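Local coordinates for fat acid-binding protein (Eubacterium ventriosum, PDB 3NYI), which probably binds fatty acids such as stearic acid, as a lipid-binding member of the DegV family, at residues M4-D10 / F85-T91. Numbering follows the deposited sequence.
Sequences MYKIVSD and FPVVCFT
Strands 6-10 and 87-91 run parallel, the axes of the short segments 20° apart, and five backbone hydrogen bonds zip them together, from Lys6 N to Pro86 O (3.1 Å) through to Asp10 N and Phe90 O (3.2 Å). At the N-terminal ends, Lys6 lies over one face of the Phe85 ring: its chain bends at chi2 (-69°), setting CE 3.7 Å from the ring centroid as a CH-pi contact, while NZ makes a cation-pi contact and a salt bridge with Asp24. Met4, a poorly ordered selenomethionine, brings SE to the ring's edge, 3.7 Å from Phe85 CE1. The Pro86 side chain crosses that of Tyr5 at about a right angle, its CG over one ring face, offset toward the rim, as a CH-pi contact. With strands 25-33 and 119-123 alongside, the pair forms the parallel core of an alpha/beta sheet in this DegV-family protein, helices 70-81 and 128-143 on its two faces. Val8 CG2 meets Val87 CG1 (4.0 Å) on the side of helix 70-81; on the other, Ile7 CG2 touches Phe90 CE2 (4.1 Å). The Asp10 carboxylate accepts hydrogen bonds from Ser99 OG, Gln131 NE2 and the N-H groups of Ala12 and Ile92; the Asp10 side chain lies about 8 Å from the bound stearic acid.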
HETATM    1  N   MSE A   4       8.794  -1.553 -23.968  1.00 54.29           N
HETATM    2  CA  MSE A   4       8.177  -2.360 -22.920  1.00 51.84           C
HETATM    3  C   MSE A   4       8.962  -2.263 -21.619  1.00 48.44           C
HETATM    4  O   MSE A   4      10.149  -2.587 -21.566  1.00 47.00           O
HETATM    5  CB  MSE A   4       8.066  -3.827 -23.344  1.00 55.46           C
HETATM    6  CG  MSE A   4       7.340  -4.715 -22.338  1.00 55.30           C
HETATM    7 SE   MSE A   4       7.301  -6.608 -22.847  0.55 75.62          SE
HETATM    8  CE  MSE A   4       6.340  -7.308 -21.299  1.00111.82           C
ATOM      9  N   TYR A   5       8.284  -1.821 -20.569  1.00 44.16           N
ATOM     10  CA  TYR A   5       8.908  -1.695 -19.261  1.00 48.33           C
ATOM     11  C   TYR A   5       8.565  -2.878 -18.381  1.00 48.62           C
ATOM     12  O   TYR A   5       7.474  -3.457 -18.478  1.00 47.80           O
ATOM     13  CB  TYR A   5       8.489  -0.390 -18.576  1.00 47.04           C
ATOM     14  CG  TYR A   5       9.221   0.810 -19.113  1.00 53.59           C
ATOM     15  CD1 TYR A   5       8.791   1.451 -20.271  1.00 58.31           C
ATOM     16  CD2 TYR A   5      10.363   1.285 -18.482  1.00 53.63           C
ATOM     17  CE1 TYR A   5       9.474   2.543 -20.776  1.00 63.58           C
ATOM     18  CE2 TYR A   5      11.051   2.376 -18.978  1.00 59.49           C
ATOM     19  CZ  TYR A   5      10.603   3.000 -20.122  1.00 66.59           C
ATOM     20  OH  TYR A   5      11.293   4.084 -20.612  1.00 76.20           O
ATOM     21  N   LYS A   6       9.511  -3.246 -17.528  1.00 31.43           N
ATOM     22  CA  LYS A   6       9.227  -4.217 -16.504  1.00 30.85           C
ATOM     23  C   LYS A   6       8.944  -3.470 -15.201  1.00 37.68           C
ATOM     24  O   LYS A   6       9.852  -2.892 -14.591  1.00 33.65           O
ATOM     25  CB  LYS A   6      10.393  -5.184 -16.346  1.00 33.63           C
ATOM     26  CG  LYS A   6      10.508  -6.170 -17.488  1.00 38.15           C
ATOM     27  CD  LYS A   6       9.361  -7.168 -17.490  1.00 46.61           C
ATOM     28  CE  LYS A   6       9.547  -8.194 -18.608  1.00 54.87           C
ATOM     29  NZ  LYS A   6       8.651  -9.374 -18.467  1.00 52.57           N
ATOM     30  N   ILE A   7       7.672  -3.455 -14.808  1.00 35.07           N
ATOM     31  CA  ILE A   7       7.244  -2.802 -13.569  1.00 32.69           C
ATOM     32  C   ILE A   7       7.489  -3.722 -12.368  1.00 34.28           C
ATOM     33  O   ILE A   7       7.115  -4.895 -12.388  1.00 28.11           O
ATOM     34  CB  ILE A   7       5.771  -2.382 -13.662  1.00 35.18           C
ATOM     35  CG1 ILE A   7       5.605  -1.378 -14.808  1.00 32.46           C
ATOM     36  CG2 ILE A   7       5.282  -1.801 -12.334  1.00 29.41           C
ATOM     37  CD1 ILE A   7       4.169  -1.018 -15.137  1.00 37.58           C
ATOM     38  N   VAL A   8       8.149  -3.189 -11.341  1.00 29.58           N
ATOM     39  CA  VAL A   8       8.433  -3.934 -10.123  1.00 23.92           C
ATOM     40  C   VAL A   8       7.890  -3.159  -8.910  1.00 26.94           C
ATOM     41  O   VAL A   8       7.857  -1.928  -8.915  1.00 26.82           O
ATOM     42  CB  VAL A   8       9.960  -4.167  -9.960  1.00 27.37           C
ATOM     43  CG1 VAL A   8      10.274  -5.035  -8.718  1.00 25.86           C
ATOM     44  CG2 VAL A   8      10.546  -4.797 -11.240  1.00 29.08           C
ATOM     45  N   SER A   9       7.429  -3.878  -7.895  1.00 26.20           N
ATOM     46  CA  SER A   9       7.037  -3.241  -6.631  1.00 22.08           C
ATOM     47  C   SER A   9       7.429  -4.150  -5.488  1.00 21.42           C
ATOM     48  O   SER A   9       7.594  -5.358  -5.693  1.00 23.78           O
ATOM     49  CB  SER A   9       5.526  -2.992  -6.592  1.00 22.67           C
ATOM     50  OG  SER A   9       5.128  -2.395  -5.355  1.00 25.02           O
ATOM     51  N   ASP A  10       7.604  -3.579  -4.294  1.00 21.06           N
ATOM     52  CA  ASP A  10       7.747  -4.396  -3.101  1.00 25.69           C
ATOM     53  C   ASP A  10       6.362  -4.887  -2.715  1.00 28.03           C
ATOM     54  O   ASP A  10       5.345  -4.379  -3.211  1.00 22.87           O
ATOM     55  CB  ASP A  10       8.479  -3.659  -1.958  1.00 27.56           C
ATOM     56  CG  ASP A  10       7.703  -2.453  -1.417  1.00 25.88           C
ATOM     57  OD1 ASP A  10       6.469  -2.440  -1.540  1.00 25.39           O
ATOM     58  OD2 ASP A  10       8.341  -1.531  -0.844  1.00 24.31           O
ATOM     59  N   PHE A  85      15.620  -5.031 -20.877  1.00 51.91           N
ATOM     60  CA  PHE A  85      14.407  -4.362 -20.401  1.00 45.65           C
ATOM     61  C   PHE A  85      14.736  -3.186 -19.485  1.00 47.25           C
ATOM     62  O   PHE A  85      15.536  -3.326 -18.553  1.00 47.89           O
ATOM     63  CB  PHE A  85      13.531  -5.329 -19.605  1.00 38.74           C
ATOM     64  CG  PHE A  85      12.719  -6.273 -20.442  1.00 40.08           C
ATOM     65  CD1 PHE A  85      11.627  -5.817 -21.162  1.00 42.47           C
ATOM     66  CD2 PHE A  85      13.017  -7.626 -20.464  1.00 41.03           C
ATOM     67  CE1 PHE A  85      10.856  -6.690 -21.921  1.00 42.17           C
ATOM     68  CE2 PHE A  85      12.252  -8.504 -21.215  1.00 43.19           C
ATOM     69  CZ  PHE A  85      11.169  -8.032 -21.946  1.00 40.40           C
ATOM     70  N   PRO A  86      14.102  -2.026 -19.733  1.00 43.21           N
ATOM     71  CA  PRO A  86      14.158  -0.924 -18.770  1.00 34.85           C
ATOM     72  C   PRO A  86      13.298  -1.316 -17.567  1.00 28.34           C
ATOM     73  O   PRO A  86      12.308  -2.020 -17.736  1.00 36.25           O
ATOM     74  CB  PRO A  86      13.500   0.247 -19.522  1.00 42.35           C
ATOM     75  CG  PRO A  86      13.346  -0.202 -20.925  1.00 50.36           C
ATOM     76  CD  PRO A  86      13.284  -1.690 -20.908  1.00 49.46           C
ATOM     77  N   VAL A  87      13.671  -0.874 -16.374  1.00 36.70           N
ATOM     78  CA  VAL A  87      12.963  -1.281 -15.164  1.00 31.08           C
ATOM     79  C   VAL A  87      12.399  -0.080 -14.419  1.00 29.97           C
ATOM     80  O   VAL A  87      13.076   0.933 -14.261  1.00 33.98           O
ATOM     81  CB  VAL A  87      13.915  -2.056 -14.209  1.00 29.79           C
ATOM     82  CG1 VAL A  87      13.237  -2.285 -12.859  1.00 37.65           C
ATOM     83  CG2 VAL A  87      14.349  -3.367 -14.826  1.00 35.45           C
ATOM     84  N   VAL A  88      11.155  -0.186 -13.962  1.00 29.25           N
ATOM     85  CA  VAL A  88      10.605   0.813 -13.060  1.00 23.40           C
ATOM     86  C   VAL A  88      10.131   0.151 -11.783  1.00 27.42           C
ATOM     87  O   VAL A  88       9.300  -0.748 -11.816  1.00 31.51           O
ATOM     88  CB  VAL A  88       9.402   1.563 -13.688  1.00 31.76           C
ATOM     89  CG1 VAL A  88       8.991   2.692 -12.782  1.00 26.30           C
ATOM     90  CG2 VAL A  88       9.774   2.096 -15.059  1.00 37.26           C
ATOM     91  N   CYS A  89      10.647   0.615 -10.649  1.00 28.84           N
ATOM     92  CA  CYS A  89      10.411  -0.058  -9.380  1.00 24.34           C
ATOM     93  C   CYS A  89       9.763   0.857  -8.334  1.00 24.69           C
ATOM     94  O   CYS A  89      10.331   1.892  -7.992  1.00 27.21           O
ATOM     95  CB  CYS A  89      11.745  -0.603  -8.855  1.00 33.44           C
ATOM     96  SG  CYS A  89      11.629  -1.427  -7.264  1.00 28.95           S
ATOM     97  N   PHE A  90       8.589   0.466  -7.828  1.00 22.23           N
ATOM     98  CA  PHE A  90       7.878   1.235  -6.793  1.00 23.90           C
ATOM     99  C   PHE A  90       8.065   0.616  -5.412  1.00 24.16           C
ATOM    100  O   PHE A  90       8.031  -0.601  -5.255  1.00 23.48           O
ATOM    101  CB  PHE A  90       6.376   1.268  -7.077  1.00 22.69           C
ATOM    102  CG  PHE A  90       6.013   1.970  -8.338  1.00 22.89           C
ATOM    103  CD1 PHE A  90       5.599   3.297  -8.308  1.00 31.84           C
ATOM    104  CD2 PHE A  90       6.069   1.309  -9.559  1.00 21.24           C
ATOM    105  CE1 PHE A  90       5.254   3.957  -9.475  1.00 29.27           C
ATOM    106  CE2 PHE A  90       5.723   1.959 -10.732  1.00 26.96           C
ATOM    107  CZ  PHE A  90       5.316   3.288 -10.692  1.00 25.36           C
ATOM    108  N   THR A  91       8.234   1.457  -4.399  1.00 18.65           N
ATOM    109  CA  THR A  91       8.368   0.949  -3.044  1.00 17.83           C
ATOM    110  C   THR A  91       7.389   1.656  -2.141  1.00 25.93           C
ATOM    111  O   THR A  91       6.858   2.724  -2.479  1.00 22.84           O
ATOM    112  CB  THR A  91       9.782   1.180  -2.460  1.00 21.32           C
ATOM    113  OG1 THR A  91       9.981   2.577  -2.225  1.00 22.85           O
ATOM    114  CG2 THR A  91      10.845   0.693  -3.415  1.00 24.94           C
TER